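Local structure of Sf11-rnase (Nicotiana alata, 1IOO) at residues D1-F15 against E162-A174. The protein cleaves RNA as a secreted stylar ribonuclease of the T2 family and is associated with gametophytic self-incompatibility, by which the plant discriminates self from non-self pollen. Sequence-based numbering, arbitrary orientation.
Sequences DFEYLQLVLTWPASF and ELYEIGICFTPNA
Leu5 rests its CD1 3.6 Å from Pro172 O where strand 4-10 pairs with strand 162-170, two antiparallel neighbours in the central sheet of the RNase T2 fold; helix 101-113 covers this face through Leu107 and Leu111. Leu5, Leu7 and Leu9 each exchange two backbone hydrogen bonds with Phe170, Ile168 and Ile166 respectively, and Trp11 N adds one more to Tyr164 O. Pro172 packs against the N-terminal residues: its CD lies 3.3 Å from Glu3 O, and its CB 3.8 Å from Phe2 CZ. Cys169, on the other face with Gln6 and disulfide-bonded to Cys180, sets its SG obliquely by the Tyr4 ring, 3.8 Å from Tyr4 CD1. Thr10 OG1 and Glu165 OE2 share a water, both beside the catalytic His32. At the far end Tyr164 CB is directed away from segment 1-15, but CG anti to the backbone N (chi1 -174°) places the ring beside the first turn of helix 12-18; its edge meets Ser14 OG in plane, and Tyr164 OH lies 3.7 Å from Phe15 CD1 and bonds to Asn19. Glu162 OE2 forms a salt bridge with Arg195, while Ser14 OG donates to Glu162 OE1 at 2.8 Å, arriving from above the carboxylate plane.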
loop_
_atom_site.group_PDB
_atom_site.type_symbol
_atom_site.label_atom_id
_atom_site.label_comp_id
_atom_site.label_asym_id
_atom_site.label_seq_id
_atom_site.Cartn_x
_atom_site.Cartn_y
_atom_site.Cartn_z
ATOM N N ASP A 1 8.665 16.865 -12.509
ATOM C CA ASP A 1 9.046 15.646 -11.745
ATOM C C ASP A 1 8.459 15.690 -10.338
ATOM O O ASP A 1 8.565 16.702 -9.642
ATOM C CB ASP A 1 10.572 15.531 -11.672
ATOM C CG ASP A 1 11.025 14.331 -10.875
ATOM O OD1 ASP A 1 10.479 13.233 -11.104
ATOM O OD2 ASP A 1 11.929 14.481 -10.024
ATOM N N PHE A 2 7.833 14.593 -9.929
ATOM C CA PHE A 2 7.231 14.513 -8.608
ATOM C C PHE A 2 8.304 14.457 -7.524
ATOM O O PHE A 2 9.486 14.266 -7.816
ATOM C CB PHE A 2 6.284 13.312 -8.535
ATOM C CG PHE A 2 6.945 11.997 -8.805
ATOM C CD1 PHE A 2 7.288 11.157 -7.754
ATOM C CD2 PHE A 2 7.226 11.594 -10.107
ATOM C CE1 PHE A 2 7.899 9.935 -7.990
ATOM C CE2 PHE A 2 7.841 10.371 -10.355
ATOM C CZ PHE A 2 8.178 9.538 -9.291
ATOM N N GLU A 3 7.888 14.610 -6.271
ATOM C CA GLU A 3 8.826 14.663 -5.156
ATOM C C GLU A 3 9.157 13.286 -4.580
ATOM O O GLU A 3 10.298 13.046 -4.191
ATOM C CB GLU A 3 8.270 15.574 -4.061
ATOM C CG GLU A 3 7.967 16.984 -4.554
ATOM C CD GLU A 3 7.504 17.909 -3.449
ATOM O OE1 GLU A 3 6.577 17.534 -2.705
ATOM O OE2 GLU A 3 8.066 19.020 -3.330
ATOM N N TYR A 4 8.181 12.387 -4.508
ATOM C CA TYR A 4 8.453 11.075 -3.925
ATOM C C TYR A 4 7.464 10.015 -4.384
ATOM O O TYR A 4 6.438 10.312 -4.995
ATOM C CB TYR A 4 8.400 11.173 -2.393
ATOM C CG TYR A 4 7.030 11.535 -1.846
ATOM C CD1 TYR A 4 6.112 10.546 -1.490
ATOM C CD2 TYR A 4 6.634 12.868 -1.725
ATOM C CE1 TYR A 4 4.835 10.876 -1.032
ATOM C CE2 TYR A 4 5.362 13.209 -1.271
ATOM C CZ TYR A 4 4.468 12.216 -0.928
ATOM O OH TYR A 4 3.201 12.555 -0.509
ATOM N N LEU A 5 7.806 8.765 -4.094
ATOM C CA LEU A 5 6.947 7.627 -4.375
ATOM C C LEU A 5 6.464 7.037 -3.068
ATOM O O LEU A 5 7.263 6.812 -2.159
ATOM C CB LEU A 5 7.711 6.524 -5.111
ATOM C CG LEU A 5 8.034 6.621 -6.593
ATOM C CD1 LEU A 5 8.934 5.450 -6.965
ATOM C CD2 LEU A 5 6.749 6.584 -7.410
ATOM N N GLN A 6 5.165 6.807 -2.949
ATOM C CA GLN A 6 4.649 6.210 -1.737
ATOM C C GLN A 6 4.117 4.814 -1.993
ATOM O O GLN A 6 3.155 4.631 -2.740
ATOM C CB GLN A 6 3.530 7.061 -1.116
ATOM C CG GLN A 6 3.007 6.422 0.171
ATOM C CD GLN A 6 1.871 7.174 0.822
ATOM O OE1 GLN A 6 1.394 6.783 1.888
ATOM N NE2 GLN A 6 1.425 8.254 0.189
ATOM N N LEU A 7 4.787 3.818 -1.424
ATOM C CA LEU A 7 4.292 2.460 -1.507
ATOM C C LEU A 7 3.239 2.267 -0.434
ATOM O O LEU A 7 3.523 2.435 0.756
ATOM C CB LEU A 7 5.425 1.446 -1.301
ATOM C CG LEU A 7 4.981 -0.025 -1.288
ATOM C CD1 LEU A 7 4.616 -0.472 -2.698
ATOM C CD2 LEU A 7 6.100 -0.895 -0.731
ATOM N N VAL A 8 2.011 1.983 -0.848
ATOM C CA VAL A 8 0.929 1.796 0.101
ATOM C C VAL A 8 0.598 0.331 0.258
ATOM O O VAL A 8 0.185 -0.328 -0.698
ATOM C CB VAL A 8 -0.338 2.556 -0.329
ATOM C CG1 VAL A 8 -1.433 2.383 0.723
ATOM C CG2 VAL A 8 -0.006 4.028 -0.530
ATOM N N LEU A 9 0.797 -0.179 1.467
ATOM C CA LEU A 9 0.523 -1.577 1.764
ATOM C C LEU A 9 -0.741 -1.718 2.596
ATOM O O LEU A 9 -0.899 -1.070 3.632
ATOM C CB LEU A 9 1.699 -2.207 2.515
ATOM C CG LEU A 9 3.035 -2.213 1.759
ATOM C CD1 LEU A 9 4.131 -2.750 2.670
ATOM C CD2 LEU A 9 2.936 -3.058 0.496
ATOM N N THR A 10 -1.633 -2.578 2.128
ATOM C CA THR A 10 -2.900 -2.832 2.788
ATOM C C THR A 10 -2.808 -4.013 3.747
ATOM O O THR A 10 -2.124 -4.996 3.473
ATOM C CB THR A 10 -3.983 -3.246 1.764
ATOM O OG1 THR A 10 -4.271 -2.158 0.882
ATOM C CG2 THR A 10 -5.249 -3.706 2.475
ATOM N N TRP A 11 -3.459 -3.881 4.896
ATOM C CA TRP A 11 -3.621 -5.007 5.792
ATOM C C TRP A 11 -4.972 -5.636 5.457
ATOM O O TRP A 11 -6.014 -5.087 5.803
ATOM C CB TRP A 11 -3.575 -4.553 7.257
ATOM C CG TRP A 11 -3.743 -5.685 8.246
ATOM C CD1 TRP A 11 -4.669 -5.763 9.245
ATOM C CD2 TRP A 11 -2.981 -6.903 8.306
ATOM N NE1 TRP A 11 -4.538 -6.950 9.921
ATOM C CE2 TRP A 11 -3.512 -7.671 9.367
ATOM C CE3 TRP A 11 -1.905 -7.417 7.567
ATOM C CZ2 TRP A 11 -3.005 -8.929 9.708
ATOM C CZ3 TRP A 11 -1.399 -8.673 7.904
ATOM C CH2 TRP A 11 -1.954 -9.414 8.967
ATOM N N PRO A 12 -4.972 -6.751 4.702
ATOM C CA PRO A 12 -6.184 -7.453 4.260
ATOM C C PRO A 12 -7.313 -7.620 5.258
ATOM O O PRO A 12 -8.471 -7.338 4.936
ATOM C CB PRO A 12 -5.645 -8.772 3.728
ATOM C CG PRO A 12 -4.332 -8.345 3.141
ATOM C CD PRO A 12 -3.778 -7.491 4.263
ATOM N N ALA A 13 -6.999 -8.083 6.461
ATOM C CA ALA A 13 -8.034 -8.278 7.464
ATOM C C ALA A 13 -8.818 -6.993 7.699
ATOM O O ALA A 13 -10.041 -7.018 7.841
ATOM C CB ALA A 13 -7.421 -8.778 8.757
ATOM N N SER A 14 -8.116 -5.866 7.737
ATOM C CA SER A 14 -8.774 -4.585 7.941
ATOM C C SER A 14 -9.526 -4.150 6.684
ATOM O O SER A 14 -10.669 -3.700 6.757
ATOM C CB SER A 14 -7.749 -3.517 8.329
ATOM O OG SER A 14 -8.385 -2.287 8.630
ATOM N N PHE A 15 -8.887 -4.292 5.528
ATOM C CA PHE A 15 -9.520 -3.893 4.283
ATOM C C PHE A 15 -10.840 -4.627 4.068
ATOM O O PHE A 15 -11.830 -4.025 3.661
ATOM C CB PHE A 15 -8.603 -4.172 3.087
ATOM C CG PHE A 15 -9.183 -3.733 1.772
ATOM C CD1 PHE A 15 -8.956 -2.448 1.293
ATOM C CD2 PHE A 15 -9.996 -4.591 1.040
ATOM C CE1 PHE A 15 -9.534 -2.019 0.098
ATOM C CE2 PHE A 15 -10.583 -4.179 -0.152
ATOM C CZ PHE A 15 -10.351 -2.888 -0.626
ATOM N N GLU A 162 -8.218 1.435 13.753
ATOM C CA GLU A 162 -7.482 0.219 13.481
ATOM C C GLU A 162 -6.495 0.416 12.347
ATOM O O GLU A 162 -6.684 1.278 11.489
ATOM C CB GLU A 162 -8.431 -0.932 13.153
ATOM C CG GLU A 162 -9.238 -0.785 11.884
ATOM C CD GLU A 162 -10.117 -1.994 11.657
ATOM O OE1 GLU A 162 -9.634 -2.990 11.076
ATOM O OE2 GLU A 162 -11.288 -1.956 12.084
ATOM N N LEU A 163 -5.424 -0.369 12.367
ATOM C CA LEU A 163 -4.411 -0.291 11.326
ATOM C C LEU A 163 -5.008 -0.722 10.002
ATOM O O LEU A 163 -5.417 -1.869 9.846
ATOM C CB LEU A 163 -3.221 -1.179 11.693
ATOM C CG LEU A 163 -1.988 -1.062 10.794
ATOM C CD1 LEU A 163 -1.439 0.359 10.838
ATOM C CD2 LEU A 163 -0.934 -2.049 11.267
ATOM N N TYR A 164 -5.048 0.200 9.047
ATOM C CA TYR A 164 -5.675 -0.057 7.756
ATOM C C TYR A 164 -4.641 -0.207 6.645
ATOM O O TYR A 164 -4.685 -1.161 5.862
ATOM C CB TYR A 164 -6.615 1.111 7.463
ATOM C CG TYR A 164 -7.467 0.965 6.238
ATOM C CD1 TYR A 164 -8.501 0.033 6.193
ATOM C CD2 TYR A 164 -7.277 1.799 5.139
ATOM C CE1 TYR A 164 -9.337 -0.061 5.085
ATOM C CE2 TYR A 164 -8.102 1.713 4.022
ATOM C CZ TYR A 164 -9.132 0.785 4.003
ATOM O OH TYR A 164 -9.970 0.714 2.913
ATOM N N GLU A 165 -3.716 0.744 6.575
ATOM C CA GLU A 165 -2.663 0.724 5.565
ATOM C C GLU A 165 -1.384 1.334 6.111
ATOM O O GLU A 165 -1.412 2.121 7.055
ATOM C CB GLU A 165 -3.063 1.550 4.333
ATOM C CG GLU A 165 -4.340 1.143 3.637
ATOM C CD GLU A 165 -4.738 2.136 2.550
ATOM O OE1 GLU A 165 -4.527 3.354 2.745
ATOM O OE2 GLU A 165 -5.276 1.705 1.513
ATOM N N ILE A 166 -0.261 0.951 5.518
ATOM C CA ILE A 166 1.020 1.520 5.880
ATOM C C ILE A 166 1.713 2.048 4.646
ATOM O O ILE A 166 1.846 1.338 3.652
ATOM C CB ILE A 166 1.949 0.494 6.552
ATOM C CG1 ILE A 166 1.341 0.045 7.878
ATOM C CG2 ILE A 166 3.329 1.114 6.790
ATOM C CD1 ILE A 166 2.123 -1.062 8.558
ATOM N N GLY A 167 2.128 3.308 4.701
ATOM C CA GLY A 167 2.820 3.888 3.571
ATOM C C GLY A 167 4.297 4.053 3.862
ATOM O O GLY A 167 4.699 4.434 4.963
ATOM N N ILE A 168 5.105 3.700 2.869
ATOM C CA ILE A 168 6.552 3.852 2.931
ATOM C C ILE A 168 7.005 4.622 1.702
ATOM O O ILE A 168 6.678 4.244 0.578
ATOM C CB ILE A 168 7.249 2.468 3.027
ATOM C CG1 ILE A 168 6.815 1.775 4.325
ATOM C CG2 ILE A 168 8.762 2.632 3.004
ATOM C CD1 ILE A 168 7.371 0.370 4.516
ATOM N N CYS A 169 7.739 5.709 1.916
ATOM C CA CYS A 169 8.117 6.591 0.819
ATOM C C CYS A 169 9.558 6.416 0.374
ATOM O O CYS A 169 10.443 6.066 1.154
ATOM C CB CYS A 169 7.807 8.040 1.221
ATOM S SG CYS A 169 6.010 8.173 1.493
ATOM N N PHE A 170 9.764 6.663 -0.915
ATOM C CA PHE A 170 11.066 6.546 -1.558
ATOM C C PHE A 170 11.309 7.728 -2.474
ATOM O O PHE A 170 10.379 8.450 -2.832
ATOM C CB PHE A 170 11.115 5.300 -2.454
ATOM C CG PHE A 170 10.864 4.007 -1.740
ATOM C CD1 PHE A 170 9.573 3.596 -1.430
ATOM C CD2 PHE A 170 11.932 3.194 -1.379
ATOM C CE1 PHE A 170 9.353 2.384 -0.765
ATOM C CE2 PHE A 170 11.723 1.986 -0.715
ATOM C CZ PHE A 170 10.434 1.582 -0.409
ATOM N N THR A 171 12.562 7.934 -2.855
ATOM C CA THR A 171 12.855 8.974 -3.819
ATOM C C THR A 171 12.267 8.571 -5.171
ATOM O O THR A 171 11.987 7.395 -5.393
ATOM C CB THR A 171 14.372 9.189 -3.951
ATOM O OG1 THR A 171 15.020 7.929 -4.164
ATOM C CG2 THR A 171 14.920 9.843 -2.687
ATOM N N PRO A 172 12.049 9.533 -6.080
ATOM C CA PRO A 172 11.477 9.233 -7.398
ATOM C C PRO A 172 12.134 8.063 -8.139
ATOM O O PRO A 172 11.453 7.304 -8.834
ATOM C CB PRO A 172 11.611 10.561 -8.132
ATOM C CG PRO A 172 11.349 11.547 -7.028
ATOM C CD PRO A 172 12.209 10.989 -5.902
ATOM N N ASN A 173 13.448 7.916 -7.988
ATOM C CA ASN A 173 14.175 6.832 -8.652
ATOM C C ASN A 173 14.121 5.536 -7.838
ATOM O O ASN A 173 14.633 4.500 -8.268
ATOM C CB ASN A 173 15.634 7.243 -8.908
ATOM C CG ASN A 173 16.334 7.723 -7.655
ATOM O OD1 ASN A 173 15.765 7.685 -6.566
ATOM N ND2 ASN A 173 17.575 8.175 -7.800
ATOM N N ALA A 174 13.502 5.608 -6.661
ATOM C CA ALA A 174 13.331 4.451 -5.776
ATOM C C ALA A 174 14.668 3.884 -5.297
ATOM O O ALA A 174 14.744 2.724 -4.894
ATOM C CB ALA A 174 12.531 3.362 -6.485
HETATM O O HOH W 1 -6.127 -0.588 1.776
#